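Side-chain contacts in purine nucleoside phosphorylase (Schistosoma mansoni, PDB 5KO5), which probably catalyses the phosphorolysis of purine nucleosides to the free base and ribose 1-phosphate, and here holds a cytosine in its ligand pocket: residues A15-Y18 against I19-V22; V6-Y9 against E10-S13; G92-N95 against Q96-A99; F277-I280 against I281-P285. All blocks are in the same frame, centred on the assembly; numbering follows the deposited sequence.

All four contacts are local, made between neighbouring turns of a helix or at its end, and none is wholly core. Contacts 1 and 2 share helix 9-23: contact 2 is a surface contact at its start, while contact 1 lies further along, with its isoleucine buried and its charged residues exposed. Contact 3 opens helix 95-108 and touches contact 2, where Gln96 OE1 takes the N-H of Ala7. Contact 4, on the opposite side of the chain's centre from contact 3, closes helix 259-283 against the sheet. Chemistry follows place: side-chain caps at the two helix starts, a CH-pi contact and a long salt bridge toward the far end of helix 9-23, and a closer salt bridge beside a doubly used carbonyl in contact 4.

Contact 1 (A15-Y18 against I19-V22); sequences AADY and IKRV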
ATOM      1  N   ALA A  15      -2.504 -31.061  -3.850  1.00 19.55           N
ATOM      2  CA  ALA A  15      -2.435 -31.024  -2.394  1.00 20.39           C
ATOM      3  C   ALA A  15      -3.643 -31.707  -1.767  1.00 20.37           C
ATOM      4  O   ALA A  15      -3.501 -32.475  -0.806  1.00 20.35           O
ATOM      5  CB  ALA A  15      -2.321 -29.575  -1.912  1.00 18.70           C
ATOM      6  N   ALA A  16      -4.841 -31.443  -2.293  1.00 19.49           N
ATOM      7  CA  ALA A  16      -6.037 -32.051  -1.717  1.00 21.60           C
ATOM      8  C   ALA A  16      -6.035 -33.565  -1.902  1.00 24.49           C
ATOM      9  O   ALA A  16      -6.446 -34.307  -0.998  1.00 26.79           O
ATOM     10  CB  ALA A  16      -7.294 -31.403  -2.303  1.00 20.73           C
ATOM     11  N   ASP A  17      -5.553 -34.047  -3.053  1.00 22.00           N
ATOM     12  CA  ASP A  17      -5.454 -35.488  -3.282  1.00 29.20           C
ATOM     13  C   ASP A  17      -4.582 -36.155  -2.226  1.00 26.44           C
ATOM     14  O   ASP A  17      -4.937 -37.211  -1.686  1.00 30.54           O
ATOM     15  CB  ASP A  17      -4.879 -35.758  -4.670  1.00 39.80           C
ATOM     16  CG  ASP A  17      -5.884 -35.533  -5.774  1.00 65.01           C
ATOM     17  OD1 ASP A  17      -7.088 -35.407  -5.468  1.00 73.88           O
ATOM     18  OD2 ASP A  17      -5.467 -35.494  -6.950  1.00 75.52           O
ATOM     19  N   TYR A  18      -3.423 -35.560  -1.931  1.00 27.71           N
ATOM     20  CA  TYR A  18      -2.548 -36.121  -0.908  1.00 27.49           C
ATOM     21  C   TYR A  18      -3.249 -36.154   0.441  1.00 26.56           C
ATOM     22  O   TYR A  18      -3.219 -37.167   1.146  1.00 28.30           O
ATOM     23  CB  TYR A  18      -1.259 -35.298  -0.818  1.00 25.71           C
ATOM     24  CG  TYR A  18      -0.315 -35.757   0.278  1.00 26.95           C
ATOM     25  CD1 TYR A  18       0.592 -36.789   0.064  1.00 30.37           C
ATOM     26  CD2 TYR A  18      -0.334 -35.152   1.533  1.00 26.29           C
ATOM     27  CE1 TYR A  18       1.453 -37.202   1.065  1.00 35.03           C
ATOM     28  CE2 TYR A  18       0.516 -35.559   2.539  1.00 28.27           C
ATOM     29  CZ  TYR A  18       1.409 -36.585   2.301  1.00 30.72           C
ATOM     30  OH  TYR A  18       2.259 -36.991   3.301  1.00 35.79           O
ATOM     31  N   ILE A  19      -3.888 -35.046   0.813  1.00 25.11           N
ATOM     32  CA  ILE A  19      -4.539 -34.940   2.116  1.00 24.74           C
ATOM     33  C   ILE A  19      -5.676 -35.950   2.239  1.00 28.59           C
ATOM     34  O   ILE A  19      -5.838 -36.597   3.281  1.00 32.98           O
ATOM     35  CB  ILE A  19      -5.025 -33.496   2.338  1.00 23.29           C
ATOM     36  CG1 ILE A  19      -3.838 -32.536   2.447  1.00 23.14           C
ATOM     37  CG2 ILE A  19      -5.918 -33.415   3.577  1.00 28.28           C
ATOM     38  CD1 ILE A  19      -4.195 -31.118   2.063  1.00 20.24           C
ATOM     39  N   LYS A  20      -6.482 -36.096   1.184  1.00 31.62           N
ATOM     40  CA  LYS A  20      -7.590 -37.045   1.230  1.00 37.93           C
ATOM     41  C   LYS A  20      -7.093 -38.466   1.459  1.00 38.12           C
ATOM     42  O   LYS A  20      -7.689 -39.225   2.235  1.00 40.23           O
ATOM     43  CB  LYS A  20      -8.417 -36.961  -0.055  1.00 34.62           C
ATOM     44  CG  LYS A  20      -9.340 -35.754  -0.114  1.00 38.75           C
ATOM     45  CD  LYS A  20     -10.296 -35.807  -1.294  1.00 40.93           C
ATOM     46  CE  LYS A  20      -9.620 -35.388  -2.583  1.00 51.28           C
ATOM     47  NZ  LYS A  20     -10.609 -35.198  -3.682  1.00 61.28           N
ATOM     48  N   ARG A  21      -5.994 -38.840   0.800  1.00 35.87           N
ATOM     49  CA  ARG A  21      -5.432 -40.175   0.981  1.00 40.74           C
ATOM     50  C   ARG A  21      -4.978 -40.388   2.418  1.00 47.40           C
ATOM     51  O   ARG A  21      -5.322 -41.392   3.052  1.00 56.59           O
ATOM     52  CB  ARG A  21      -4.241 -40.365   0.046  1.00 47.29           C
ATOM     53  CG  ARG A  21      -4.572 -40.648  -1.406  1.00 60.13           C
ATOM     54  CD  ARG A  21      -3.299 -40.548  -2.229  1.00 68.47           C
ATOM     55  NE  ARG A  21      -2.136 -40.969  -1.449  1.00 73.05           N
ATOM     56  CZ  ARG A  21      -0.924 -40.437  -1.563  1.00 67.90           C
ATOM     57  NH1 ARG A  21       0.073 -40.882  -0.808  1.00 63.97           N
ATOM     58  NH2 ARG A  21      -0.710 -39.451  -2.425  1.00 62.09           N
ATOM     59  N   VAL A  22      -4.191 -39.451   2.945  1.00 37.29           N
ATOM     60  CA  VAL A  22      -3.517 -39.669   4.220  1.00 38.20           C
ATOM     61  C   VAL A  22      -4.468 -39.511   5.408  1.00 40.98           C
ATOM     62  O   VAL A  22      -4.253 -40.117   6.463  1.00 40.90           O
ATOM     63  CB  VAL A  22      -2.288 -38.744   4.305  1.00 39.97           C
ATOM     64  CG1 VAL A  22      -1.557 -38.925   5.616  1.00 48.15           C
ATOM     65  CG2 VAL A  22      -1.348 -39.022   3.145  1.00 45.15           C
TER
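Val22 sits one helical turn beyond Tyr18 on helix 9-23 and lays a methyl on the tyrosine ring, an i to i+4 CH-pi contact. Tyr18 is worth following outward. Its CB lies against Ile19 N, 3.1 Å away, as the backbone requires, and CG and CD2 stay near that same nitrogen. With CG anti to the backbone N (chi1 177°), the ring is carried toward the next turn. CD1 meets Arg21 NH2, whose guanidinium plane stands at 86° to the ring. CE1, CE2 and CZ then share CG2 of Val22, which sits over one face, offset toward the rim and 3.8 Å from CZ; at the tip, Tyr18 OH is still 4.1 Å from Val22 CG2. Asn54, Pro56 and Ile50 also touch this tyrosine.

On the helix's outer side, Asp17 and Lys20 form only a long salt bridge, OD1 to NZ 4.0 Å. Lys20 bends at chi3 to bring its amine round, and its aliphatic part runs past Ala16 O. Ile19 faces inward, against Ile50, Leu70, Leu72 and Val104, so this turn joins the sheet to helix 95-108. Four i to i+4 backbone bonds hold the turn, and Val22 N, the last of these donors, meets Tyr18 O at 3.1 Å.

Contact 2 (V6-Y9 against E10-S13); sequences VANY and ENAS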
ATOM      1  N   VAL A   6       1.948 -21.473  -8.132  1.00 19.34           N
ATOM      2  CA  VAL A   6       0.719 -20.703  -8.281  1.00 19.12           C
ATOM      3  C   VAL A   6      -0.410 -21.421  -7.550  1.00 19.82           C
ATOM      4  O   VAL A   6      -0.486 -22.656  -7.554  1.00 19.32           O
ATOM      5  CB  VAL A   6       0.403 -20.512  -9.774  1.00 22.05           C
ATOM      6  CG1 VAL A   6      -0.879 -19.708  -9.960  1.00 22.64           C
ATOM      7  CG2 VAL A   6       1.563 -19.803 -10.447  1.00 26.01           C
ATOM      8  N   ALA A   7      -1.292 -20.645  -6.912  1.00 16.39           N
ATOM      9  CA  ALA A   7      -2.462 -21.191  -6.219  1.00 14.13           C
ATOM     10  C   ALA A   7      -3.592 -21.496  -7.212  1.00 14.65           C
ATOM     11  O   ALA A   7      -4.702 -20.959  -7.149  1.00 15.37           O
ATOM     12  CB  ALA A   7      -2.916 -20.229  -5.128  1.00 16.48           C
ATOM     13  N   ASN A   8      -3.273 -22.362  -8.165  1.00 14.75           N
ATOM     14  CA  ASN A   8      -4.218 -22.683  -9.223  1.00 15.21           C
ATOM     15  C   ASN A   8      -4.961 -23.983  -8.921  1.00 16.20           C
ATOM     16  O   ASN A   8      -4.712 -24.670  -7.925  1.00 15.74           O
ATOM     17  CB  ASN A   8      -3.545 -22.670 -10.604  1.00 15.75           C
ATOM     18  CG  ASN A   8      -2.483 -23.738 -10.761  1.00 18.01           C
ATOM     19  OD1 ASN A   8      -2.434 -24.712 -10.010  1.00 17.74           O
ATOM     20  ND2 ASN A   8      -1.619 -23.561 -11.753  1.00 23.30           N
ATOM     21  N   TYR A   9      -5.875 -24.319  -9.830  1.00 15.35           N
ATOM     22  CA  TYR A   9      -6.741 -25.478  -9.670  1.00 15.28           C
ATOM     23  C   TYR A   9      -5.929 -26.768  -9.646  1.00 15.43           C
ATOM     24  O   TYR A   9      -6.130 -27.623  -8.773  1.00 18.14           O
ATOM     25  CB  TYR A   9      -7.711 -25.456 -10.844  1.00 17.29           C
ATOM     26  CG  TYR A   9      -8.797 -26.489 -10.884  1.00 14.92           C
ATOM     27  CD1 TYR A   9      -9.644 -26.699  -9.808  1.00 15.81           C
ATOM     28  CD2 TYR A   9      -9.025 -27.198 -12.046  1.00 16.38           C
ATOM     29  CE1 TYR A   9     -10.669 -27.625  -9.884  1.00 16.99           C
ATOM     30  CE2 TYR A   9     -10.032 -28.117 -12.142  1.00 17.93           C
ATOM     31  CZ  TYR A   9     -10.862 -28.331 -11.062  1.00 17.55           C
ATOM     32  OH  TYR A   9     -11.871 -29.252 -11.175  1.00 19.31           O
ATOM     33  N   GLU A  10      -4.985 -26.912 -10.577  1.00 17.49           N
ATOM     34  CA  GLU A  10      -4.185 -28.134 -10.636  1.00 21.54           C
ATOM     35  C   GLU A  10      -3.349 -28.315  -9.369  1.00 20.24           C
ATOM     36  O   GLU A  10      -3.295 -29.411  -8.798  1.00 18.73           O
ATOM     37  CB  GLU A  10      -3.286 -28.115 -11.873  1.00 27.81           C
ATOM     38  CG  GLU A  10      -2.253 -29.236 -11.883  1.00 44.30           C
ATOM     39  CD  GLU A  10      -1.336 -29.194 -13.094  1.00 59.66           C
ATOM     40  OE1 GLU A  10      -0.697 -30.227 -13.396  1.00 57.85           O
ATOM     41  OE2 GLU A  10      -1.252 -28.130 -13.742  1.00 66.91           O
ATOM     42  N   ASN A  11      -2.691 -27.250  -8.916  1.00 18.26           N
ATOM     43  CA  ASN A  11      -1.810 -27.376  -7.760  1.00 18.87           C
ATOM     44  C   ASN A  11      -2.602 -27.612  -6.483  1.00 20.66           C
ATOM     45  O   ASN A  11      -2.203 -28.426  -5.643  1.00 17.72           O
ATOM     46  CB  ASN A  11      -0.939 -26.129  -7.636  1.00 19.03           C
ATOM     47  CG  ASN A  11       0.075 -26.019  -8.757  1.00 21.39           C
ATOM     48  OD1 ASN A  11       0.395 -27.009  -9.421  1.00 20.51           O
ATOM     49  ND2 ASN A  11       0.602 -24.818  -8.964  1.00 18.92           N
ATOM     50  N   ALA A  12      -3.710 -26.891  -6.301  1.00 16.27           N
ATOM     51  CA  ALA A  12      -4.541 -27.132  -5.126  1.00 18.02           C
ATOM     52  C   ALA A  12      -5.110 -28.546  -5.145  1.00 18.63           C
ATOM     53  O   ALA A  12      -5.235 -29.182  -4.089  1.00 19.03           O
ATOM     54  CB  ALA A  12      -5.661 -26.094  -5.039  1.00 18.13           C
ATOM     55  N   SER A  13      -5.446 -29.064  -6.336  1.00 17.79           N
ATOM     56  CA  SER A  13      -5.967 -30.428  -6.449  0.62 20.75           C
ATOM     57  C   SER A  13      -4.928 -31.453  -6.015  1.00 21.83           C
ATOM     58  O   SER A  13      -5.254 -32.450  -5.366  1.00 24.93           O
ATOM     59  CB  SER A  13      -6.393 -30.719  -7.892  0.62 22.01           C
ATOM     60  OG  SER A  13      -7.528 -29.973  -8.299  0.62 21.51           O
TER
HETATM   61  O   HOH W   1       2.882 -23.327 -10.496  1.00 30.15           O
HETATM   62  O   HOH W   2       0.126 -25.947 -12.311  1.00 29.39           O
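At the N-terminus of helix 9-23, Asn8 is the N-cap, and its side chain is tied to Asn11 three residues on. Asn8 OD1 accepts the backbone N-H of Asn11 at 2.8 Å, with the donor almost in line with the C=O bond. The torsion responsible is chi1 of 64°, which sets CG between the backbone N and the carbonyl carbon and turns the amide back over the first turn. Asn11 answers with its own amide, which reaches back past the cap: ND2 gives a hydrogen to Val6 O, 2.8 Å away, on a lone pair in the carbonyl plane. That bond is nearly straight, 170° at the hydrogen, and Val6 O lies close to the plane of the Asn11 amide. The two asparagine amides are inclined by 42°, each bonded to a backbone atom rather than to the other.

Ahead of the cap, Ala7 is the centre of an inverse gamma turn, and the N-H of Ala7 is taken by Gln96 of helix 95-108, so the entry to the helix is pinned to a neighbouring one. Two waters extend the polar network. One accepts from Val6 N and Asn11 ND2; the other accepts from Asn8 ND2 and donates to Asn11 OD1 and Glu10 OE2.

Further in, Tyr9 O accepts the backbone N-H of Ser13 at 2.9 Å. Ser13 has two conformers; in the one described, OG also donates to Tyr9 O, at 2.8 Å and from the opposite face of the carbonyl plane, a bond that is less certain.

Contact 3 (G92-N95 against Q96-A99); sequences GYSN and QEIA
Ser94 and Glu97 exchange hydrogen bonds in a capping box at the start of helix 95-108. Ser94 OG accepts from Glu97 N at 3.2 Å, and in return Glu97 OE1 accepts from Ser94 N at 2.8 Å. The second bond is the straighter, 168° at the hydrogen, and uses the anti lone pair of OE1. Ser94 can cap because its OG sits between the backbone N and the carbonyl carbon (chi1 74°), facing the first turn.

The same OE1 touches Tyr93, lying in the ring plane at its edge, 3.6 Å from CD1, with the carboxylate turned 74° from the ring. A water donates to OE1 as well, 2.7 Å away. Tyr93 CB packs on Ile98 CD1, 3.9 Å away, and Ile98 reaches Pro225 on helix 224-232.

Farther out, the amide of the neighbouring Asn95 is held by a backbone partner, its ND2 donating to Val150 O. The box gives hydrogen-bond partners to two N-H groups at this helix start, and the Glu97 carboxylate, placed at the positive end of the helix dipole, would probably be stabilised in its charged form.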
ATOM      1  N   GLY A  92       6.315 -12.141   4.643  1.00 13.96           N
ATOM      2  CA  GLY A  92       6.779 -12.114   3.276  1.00 13.46           C
ATOM      3  C   GLY A  92       6.167 -13.161   2.377  1.00 16.18           C
ATOM      4  O   GLY A  92       6.557 -13.240   1.207  1.00 16.63           O
ATOM      5  N   TYR A  93       5.217 -13.949   2.875  1.00 13.70           N
ATOM      6  CA  TYR A  93       4.548 -14.919   2.014  1.00 13.93           C
ATOM      7  C   TYR A  93       3.829 -14.216   0.871  1.00 15.26           C
ATOM      8  O   TYR A  93       3.227 -13.151   1.052  1.00 16.43           O
ATOM      9  CB  TYR A  93       3.526 -15.725   2.816  1.00 16.47           C
ATOM     10  CG  TYR A  93       4.155 -16.611   3.852  1.00 14.84           C
ATOM     11  CD1 TYR A  93       5.005 -17.636   3.479  1.00 19.46           C
ATOM     12  CD2 TYR A  93       3.903 -16.423   5.200  1.00 15.89           C
ATOM     13  CE1 TYR A  93       5.605 -18.445   4.427  1.00 19.02           C
ATOM     14  CE2 TYR A  93       4.484 -17.226   6.148  1.00 16.24           C
ATOM     15  CZ  TYR A  93       5.327 -18.238   5.763  1.00 16.90           C
ATOM     16  OH  TYR A  93       5.918 -19.039   6.711  1.00 21.22           O
ATOM     17  N   SER A  94       3.851 -14.849  -0.298  1.00 12.94           N
ATOM     18  CA  SER A  94       3.218 -14.268  -1.467  1.00 13.10           C
ATOM     19  C   SER A  94       1.714 -14.516  -1.446  1.00 13.67           C
ATOM     20  O   SER A  94       1.185 -15.342  -0.691  1.00 12.57           O
ATOM     21  CB  SER A  94       3.804 -14.873  -2.733  1.00 17.13           C
ATOM     22  OG  SER A  94       3.325 -16.194  -2.907  1.00 15.92           O
ATOM     23  N   ASN A  95       1.025 -13.777  -2.317  1.00 14.84           N
ATOM     24  CA  ASN A  95      -0.404 -13.995  -2.534  1.00 13.01           C
ATOM     25  C   ASN A  95      -0.698 -15.455  -2.839  1.00 13.69           C
ATOM     26  O   ASN A  95      -1.702 -16.010  -2.371  1.00 14.41           O
ATOM     27  CB  ASN A  95      -0.869 -13.141  -3.714  1.00 13.51           C
ATOM     28  CG  ASN A  95      -0.972 -11.686  -3.364  1.00 14.98           C
ATOM     29  OD1 ASN A  95      -0.789 -11.310  -2.202  1.00 15.66           O
ATOM     30  ND2 ASN A  95      -1.280 -10.847  -4.356  1.00 15.28           N
ATOM     31  N   GLN A  96       0.164 -16.092  -3.633  1.00 13.20           N
ATOM     32  CA  GLN A  96      -0.070 -17.487  -3.991  1.00 13.95           C
ATOM     33  C   GLN A  96       0.051 -18.403  -2.782  1.00 13.88           C
ATOM     34  O   GLN A  96      -0.691 -19.390  -2.665  1.00 14.89           O
ATOM     35  CB  GLN A  96       0.914 -17.928  -5.077  1.00 15.96           C
ATOM     36  CG  GLN A  96       0.936 -17.050  -6.323  1.00 17.66           C
ATOM     37  CD  GLN A  96      -0.432 -16.820  -6.907  1.00 20.65           C
ATOM     38  OE1 GLN A  96      -1.260 -17.729  -6.983  1.00 19.83           O
ATOM     39  NE2 GLN A  96      -0.677 -15.588  -7.340  1.00 28.76           N
ATOM     40  N   GLU A  97       1.005 -18.110  -1.894  1.00 12.91           N
ATOM     41  CA  GLU A  97       1.226 -18.951  -0.724  1.00 12.93           C
ATOM     42  C   GLU A  97       0.088 -18.824   0.272  1.00 12.87           C
ATOM     43  O   GLU A  97      -0.297 -19.809   0.906  1.00 15.09           O
ATOM     44  CB  GLU A  97       2.567 -18.592  -0.081  1.00 14.38           C
ATOM     45  CG  GLU A  97       3.770 -19.050  -0.913  1.00 15.26           C
ATOM     46  CD  GLU A  97       5.102 -18.524  -0.389  1.00 18.23           C
ATOM     47  OE1 GLU A  97       5.257 -17.308  -0.134  1.00 16.14           O
ATOM     48  OE2 GLU A  97       6.027 -19.345  -0.236  1.00 22.52           O
ATOM     49  N   ILE A  98      -0.479 -17.625   0.414  1.00 13.07           N
ATOM     50  CA  ILE A  98      -1.622 -17.464   1.302  1.00 13.67           C
ATOM     51  C   ILE A  98      -2.843 -18.174   0.729  1.00 12.24           C
ATOM     52  O   ILE A  98      -3.608 -18.815   1.462  1.00 14.90           O
ATOM     53  CB  ILE A  98      -1.906 -15.964   1.527  1.00 14.39           C
ATOM     54  CG1 ILE A  98      -0.690 -15.263   2.151  1.00 17.12           C
ATOM     55  CG2 ILE A  98      -3.209 -15.787   2.324  1.00 15.65           C
ATOM     56  CD1 ILE A  98      -0.288 -15.806   3.520  1.00 16.19           C
ATOM     57  N   ALA A  99      -3.052 -18.059  -0.590  1.00 12.33           N
ATOM     58  CA  ALA A  99      -4.299 -18.535  -1.171  1.00 13.28           C
ATOM     59  C   ALA A  99      -4.359 -20.049  -1.271  1.00 13.13           C
ATOM     60  O   ALA A  99      -5.449 -20.621  -1.150  1.00 14.68           O
ATOM     61  CB  ALA A  99      -4.515 -17.923  -2.553  1.00 13.57           C
TER
HETATM   62  O   HOH W   3       7.556 -16.034  -0.586  1.00 29.67           O

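Contact 4 (F277-I280 against I281-P285); sequences FKEI and ITRLP
Glu279 meets both Thr282 and Arg283 in the last turns of helix 259-283, using its carboxylate and its backbone carbonyl. The charged contact is a salt bridge from Arg283 NH1 to Glu279 OE2, 3.2 Å long and 158° at the hydrogen. One nitrogen, NH1, makes the bond: OE2 lies at the edge of the guanidinium, close to its plane, and offers its anti lone pair, while the two flat groups are turned 75° apart. Glu279 bends at chi2 (70°) to fold its carboxylate over Arg283 CG, and the arginine chain bends at chi2 and chi3 to return to it. The stronger partner of Arg283 is Glu182, the last residue of helix 170-182, whose OE1 forms a salt bridge with NH1.

Among the hydrogen bonds, Glu279 O takes two donors from the same face of its plane: Thr282 OG1 at 2.9 Å and Arg283 N at 3.0 Å. Earlier in the turn the pattern is regular, with Ile281 N on Phe277 O and Thr282 N on Lys278 O. At the end it frays: the bonds of Arg283 N and Leu284 N to Ile280 O are weak, and Leu284 is the first residue to leave helical angles.

The one apolar side-chain pair between 277-280 and 281-285 is Ile280 CG2 to Leu284 CD2, 4.3 Å apart. Phe277, Ile280, Ile281 and Leu284 pack mainly on the sheet, at Leu114, Val240, Leu238 and Ile29, and on Ile179 and Leu172 of helix 170-182.

Arg283 is thus shared between two carboxylates, which probably favours the charged forms of all three groups, and the threonine hydroxyl gives the carbonyl of Glu279 a second donor just before the helical bonding weakens at Ile280 O.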
ATOM      1  N   PHE A 277     -16.203 -21.619  20.398  1.00 20.20           N
ATOM      2  CA  PHE A 277     -16.075 -22.106  19.031  1.00 18.35           C
ATOM      3  C   PHE A 277     -16.476 -23.571  18.908  1.00 20.71           C
ATOM      4  O   PHE A 277     -17.032 -23.970  17.881  1.00 20.80           O
ATOM      5  CB  PHE A 277     -14.669 -21.824  18.492  1.00 18.54           C
ATOM      6  CG  PHE A 277     -14.568 -20.507  17.782  1.00 21.29           C
ATOM      7  CD1 PHE A 277     -14.971 -19.337  18.406  1.00 22.01           C
ATOM      8  CD2 PHE A 277     -14.111 -20.445  16.483  1.00 24.08           C
ATOM      9  CE1 PHE A 277     -14.907 -18.115  17.730  1.00 23.05           C
ATOM     10  CE2 PHE A 277     -14.027 -19.230  15.814  1.00 25.01           C
ATOM     11  CZ  PHE A 277     -14.441 -18.071  16.448  1.00 25.15           C
ATOM     12  N   LYS A 278     -16.222 -24.385  19.935  1.00 21.10           N
ATOM     13  CA  LYS A 278     -16.729 -25.754  19.904  1.00 22.03           C
ATOM     14  C   LYS A 278     -18.249 -25.764  19.786  1.00 20.81           C
ATOM     15  O   LYS A 278     -18.812 -26.509  18.978  1.00 22.43           O
ATOM     16  CB  LYS A 278     -16.253 -26.524  21.140  1.00 24.12           C
ATOM     17  CG  LYS A 278     -16.681 -27.982  21.202  1.00 27.83           C
ATOM     18  CD  LYS A 278     -16.096 -28.648  22.453  1.00 30.03           C
ATOM     19  CE  LYS A 278     -16.566 -30.079  22.612  1.00 40.25           C
ATOM     20  NZ  LYS A 278     -16.002 -30.693  23.851  1.00 45.55           N
ATOM     21  N   GLU A 279     -18.928 -24.911  20.557  1.00 20.72           N
ATOM     22  CA  GLU A 279     -20.385 -24.859  20.487  1.00 22.61           C
ATOM     23  C   GLU A 279     -20.862 -24.293  19.153  1.00 22.84           C
ATOM     24  O   GLU A 279     -21.859 -24.766  18.598  1.00 25.72           O
ATOM     25  CB  GLU A 279     -20.954 -24.067  21.667  1.00 26.12           C
ATOM     26  CG  GLU A 279     -22.484 -23.995  21.694  1.00 25.86           C
ATOM     27  CD  GLU A 279     -23.153 -25.320  22.016  1.00 36.15           C
ATOM     28  OE1 GLU A 279     -22.448 -26.297  22.343  1.00 36.86           O
ATOM     29  OE2 GLU A 279     -24.399 -25.378  21.935  1.00 45.24           O
ATOM     30  N   ILE A 280     -20.169 -23.284  18.620  1.00 20.63           N
ATOM     31  CA  ILE A 280     -20.507 -22.785  17.286  1.00 22.12           C
ATOM     32  C   ILE A 280     -20.453 -23.922  16.274  1.00 24.62           C
ATOM     33  O   ILE A 280     -21.372 -24.108  15.469  1.00 25.40           O
ATOM     34  CB  ILE A 280     -19.592 -21.614  16.887  1.00 21.01           C
ATOM     35  CG1 ILE A 280     -19.893 -20.378  17.742  1.00 22.04           C
ATOM     36  CG2 ILE A 280     -19.757 -21.294  15.394  1.00 23.05           C
ATOM     37  CD1 ILE A 280     -18.839 -19.282  17.627  1.00 21.69           C
ATOM     38  N   ILE A 281     -19.381 -24.721  16.326  1.00 24.60           N
ATOM     39  CA  ILE A 281     -19.227 -25.847  15.407  1.00 24.45           C
ATOM     40  C   ILE A 281     -20.392 -26.828  15.539  1.00 25.03           C
ATOM     41  O   ILE A 281     -20.993 -27.240  14.538  1.00 29.17           O
ATOM     42  CB  ILE A 281     -17.856 -26.521  15.612  1.00 24.57           C
ATOM     43  CG1 ILE A 281     -16.737 -25.584  15.152  1.00 25.71           C
ATOM     44  CG2 ILE A 281     -17.786 -27.848  14.864  1.00 26.90           C
ATOM     45  CD1 ILE A 281     -15.340 -26.037  15.550  1.00 24.69           C
ATOM     46  N   THR A 282     -20.738 -27.210  16.775  1.00 26.82           N
ATOM     47  CA  THR A 282     -21.840 -28.155  16.965  1.00 31.48           C
ATOM     48  C   THR A 282     -23.167 -27.590  16.480  1.00 30.57           C
ATOM     49  O   THR A 282     -24.059 -28.352  16.083  1.00 33.69           O
ATOM     50  CB  THR A 282     -21.982 -28.561  18.435  1.00 36.34           C
ATOM     51  OG1 THR A 282     -22.650 -27.520  19.159  1.00 44.78           O
ATOM     52  CG2 THR A 282     -20.642 -28.816  19.062  1.00 29.51           C
ATOM     53  N   ARG A 283     -23.322 -26.267  16.503  1.00 30.20           N
ATOM     54  CA  ARG A 283     -24.592 -25.630  16.180  1.00 28.87           C
ATOM     55  C   ARG A 283     -24.705 -25.200  14.720  1.00 29.22           C
ATOM     56  O   ARG A 283     -25.795 -24.809  14.289  1.00 30.92           O
ATOM     57  CB  ARG A 283     -24.831 -24.434  17.108  1.00 27.77           C
ATOM     58  CG  ARG A 283     -24.953 -24.815  18.584  1.00 28.19           C
ATOM     59  CD  ARG A 283     -26.395 -25.091  18.979  1.00 32.40           C
ATOM     60  NE  ARG A 283     -27.197 -23.873  18.952  1.00 35.37           N
ATOM     61  CZ  ARG A 283     -27.290 -23.020  19.965  1.00 33.22           C
ATOM     62  NH1 ARG A 283     -26.631 -23.253  21.093  1.00 31.75           N
ATOM     63  NH2 ARG A 283     -28.039 -21.935  19.852  1.00 31.34           N
ATOM     64  N   LEU A 284     -23.617 -25.265  13.959  1.00 28.68           N
ATOM     65  CA  LEU A 284     -23.658 -24.886  12.556  1.00 35.03           C
ATOM     66  C   LEU A 284     -24.702 -25.709  11.806  1.00 40.96           C
ATOM     67  O   LEU A 284     -24.918 -26.885  12.124  1.00 42.50           O
ATOM     68  CB  LEU A 284     -22.291 -25.111  11.918  1.00 35.45           C
ATOM     69  CG  LEU A 284     -21.298 -24.042  12.344  1.00 30.69           C
ATOM     70  CD1 LEU A 284     -19.923 -24.276  11.752  1.00 33.63           C
ATOM     71  CD2 LEU A 284     -21.839 -22.687  11.957  1.00 36.19           C
ATOM     72  N   PRO A 285     -25.373 -25.123  10.820  1.00 47.22           N
ATOM     73  CA  PRO A 285     -26.331 -25.889  10.019  1.00 55.82           C
ATOM     74  C   PRO A 285     -25.641 -27.004   9.247  1.00 59.82           C
ATOM     75  O   PRO A 285     -24.468 -26.905   8.879  1.00 59.29           O
ATOM     76  CB  PRO A 285     -26.919 -24.838   9.070  1.00 53.06           C
ATOM     77  CG  PRO A 285     -25.906 -23.749   9.032  1.00 49.53           C
ATOM     78  CD  PRO A 285     -25.303 -23.713  10.404  1.00 45.05           C
TER